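Local coordinates for lambda phage protein with carbohydrate-binding module (Shewanella oneidensis, PDB 2A5Z), which is of unknown function but has a jelly-roll fold with a carbohydrate-binding module, binds magnesium and may recognise sugars, at the interface of chains A and B. Residues are numbered along the deposited sequence; one frame, centred on the assembly and turned at random. Chains: chain A/B, hypothetical protein SO2946.

The interface of chains A and B. Residues chain A 123, 186, 204-206; chain B 259-262.
A:Tyr123 reaches the C-terminal tail of chain B with the tip of its ring. Its phenol OH donates a hydrogen bond to the backbone O of B:Ala260, at 2.6 Å. The donor lies in the carbonyl plane, at a C=O...O angle of 159°. The same carbonyl O sits at the ring's edge, in plane, beside CE1 and CZ. In A:Tyr123, chi1 -64° sets CG beside the backbone N, and the ring reaches the tail from there.

The tight part centres on B:Ala260, which has more surface hidden than any other residue here. Its methyl CB points into the turn of A:Asp204, A:Ser205 and A:Gly206, 3.4 Å from the backbone O of A:Asp204. CD1 of A:Ile186 meets the same methyl at 3.9 Å. CG2 of A:Ile186 lies over one face of the A:Tyr123 ring, offset toward the rim, and also touches the carboxylate O of B:Val262 at 3.6 Å. The isoleucine thus backs the tyrosine and helps line the seat of the methyl.

A water bridges the backbone N of B:Ala260 to A:Asp204, next to the methyl's seat. It lies 2.7 Å from the alanine N and 2.8 Å from the carboxylate OD1 of A:Asp204. It also meets the backbone O of A:Asp204.

The flank is looser. B:Arg259 approaches the ring through CB, 4.2 Å from CE1 of A:Tyr123. Its guanidinium group lies further off and does not stack on the ring.

A:Tyr123 belongs to strand 119-125 and A:Ile186 to strand 184-191. The turn at A:Asp204 joins strands 197-203 and 208-213. The extended B tail lies against this part of the chain A jelly roll, in an interface that may contribute to the deposited trimer.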
loop_
_atom_site.group_PDB
_atom_site.type_symbol
_atom_site.label_atom_id
_atom_site.label_comp_id
_atom_site.label_asym_id
_atom_site.label_seq_id
_atom_site.Cartn_x
_atom_site.Cartn_y
_atom_site.Cartn_z
ATOM N N TYR A 123 -8.485 3.986 -18.302
ATOM C CA TYR A 123 -9.574 4.941 -18.498
ATOM C C TYR A 123 -8.964 6.326 -18.368
ATOM O O TYR A 123 -8.408 6.659 -17.328
ATOM C CB TYR A 123 -10.671 4.728 -17.442
ATOM C CG TYR A 123 -11.357 3.382 -17.547
ATOM C CD1 TYR A 123 -12.672 3.282 -18.015
ATOM C CD2 TYR A 123 -10.683 2.203 -17.213
ATOM C CE1 TYR A 123 -13.299 2.045 -18.132
ATOM C CE2 TYR A 123 -11.300 0.963 -17.331
ATOM C CZ TYR A 123 -12.611 0.893 -17.791
ATOM O OH TYR A 123 -13.227 -0.336 -17.900
ATOM N N ILE A 186 -11.279 4.722 -23.344
ATOM C CA ILE A 186 -10.744 3.504 -22.752
ATOM C C ILE A 186 -9.734 2.911 -23.737
ATOM O O ILE A 186 -9.988 2.854 -24.945
ATOM C CB ILE A 186 -11.856 2.460 -22.447
ATOM C CG1 ILE A 186 -12.987 3.085 -21.621
ATOM C CG2 ILE A 186 -11.270 1.223 -21.747
ATOM C CD1 ILE A 186 -14.291 2.290 -21.627
ATOM N N ASP A 204 -16.164 5.887 -24.201
ATOM C CA ASP A 204 -16.581 5.674 -22.804
ATOM C C ASP A 204 -17.817 4.774 -22.701
ATOM O O ASP A 204 -18.164 4.297 -21.614
ATOM C CB ASP A 204 -16.845 7.017 -22.118
ATOM C CG ASP A 204 -16.593 6.977 -20.609
ATOM O OD1 ASP A 204 -15.901 6.051 -20.113
ATOM O OD2 ASP A 204 -17.084 7.896 -19.920
ATOM N N SER A 205 -18.463 4.551 -23.847
ATOM C CA SER A 205 -19.597 3.638 -23.973
ATOM C C SER A 205 -19.124 2.188 -24.152
ATOM O O SER A 205 -19.923 1.252 -24.061
ATOM C CB SER A 205 -20.473 4.057 -25.160
ATOM O OG SER A 205 -20.833 5.434 -25.092
ATOM N N GLY A 206 -17.828 2.013 -24.425
ATOM C CA GLY A 206 -17.222 0.686 -24.583
ATOM C C GLY A 206 -17.211 0.117 -25.993
ATOM O O GLY A 206 -16.966 -1.078 -26.181
ATOM N N ARG B 259 -18.731 1.983 -14.734
ATOM C CA ARG B 259 -18.129 2.331 -16.015
ATOM C C ARG B 259 -18.193 1.164 -16.993
ATOM O O ARG B 259 -18.479 0.030 -16.602
ATOM C CB ARG B 259 -16.678 2.780 -15.817
ATOM C CG ARG B 259 -16.531 4.166 -15.197
ATOM C CD ARG B 259 -15.196 4.316 -14.471
ATOM N NE ARG B 259 -15.072 3.391 -13.343
ATOM C CZ ARG B 259 -14.228 3.544 -12.325
ATOM N NH1 ARG B 259 -13.424 4.595 -12.269
ATOM N NH2 ARG B 259 -14.198 2.645 -11.349
ATOM N N ALA B 260 -17.914 1.447 -18.262
ATOM C CA ALA B 260 -17.954 0.430 -19.311
ATOM C C ALA B 260 -16.827 -0.586 -19.136
ATOM O O ALA B 260 -15.691 -0.210 -18.834
ATOM C CB ALA B 260 -17.884 1.085 -20.677
ATOM N N LYS B 261 -17.153 -1.866 -19.321
ATOM C CA LYS B 261 -16.173 -2.950 -19.220
ATOM C C LYS B 261 -15.533 -3.306 -20.564
ATOM O O LYS B 261 -16.182 -3.225 -21.609
ATOM C CB LYS B 261 -16.796 -4.194 -18.589
ATOM C CG LYS B 261 -16.856 -4.153 -17.079
ATOM C CD LYS B 261 -16.826 -5.560 -16.500
ATOM C CE LYS B 261 -16.932 -5.536 -14.980
ATOM N NZ LYS B 261 -18.256 -5.017 -14.529
ATOM N N VAL B 262 -14.267 -3.727 -20.500
ATOM C CA VAL B 262 -13.372 -3.920 -21.662
ATOM C C VAL B 262 -13.257 -2.676 -22.559
ATOM O O VAL B 262 -12.170 -2.098 -22.652
ATOM C CB VAL B 262 -13.671 -5.232 -22.446
ATOM C CG1 VAL B 262 -13.135 -5.178 -23.880
ATOM C CG2 VAL B 262 -13.081 -6.423 -21.704
ATOM O OXT VAL B 262 -14.215 -2.204 -23.180
HETATM O O HOH W 1 -17.322 4.074 -18.737
#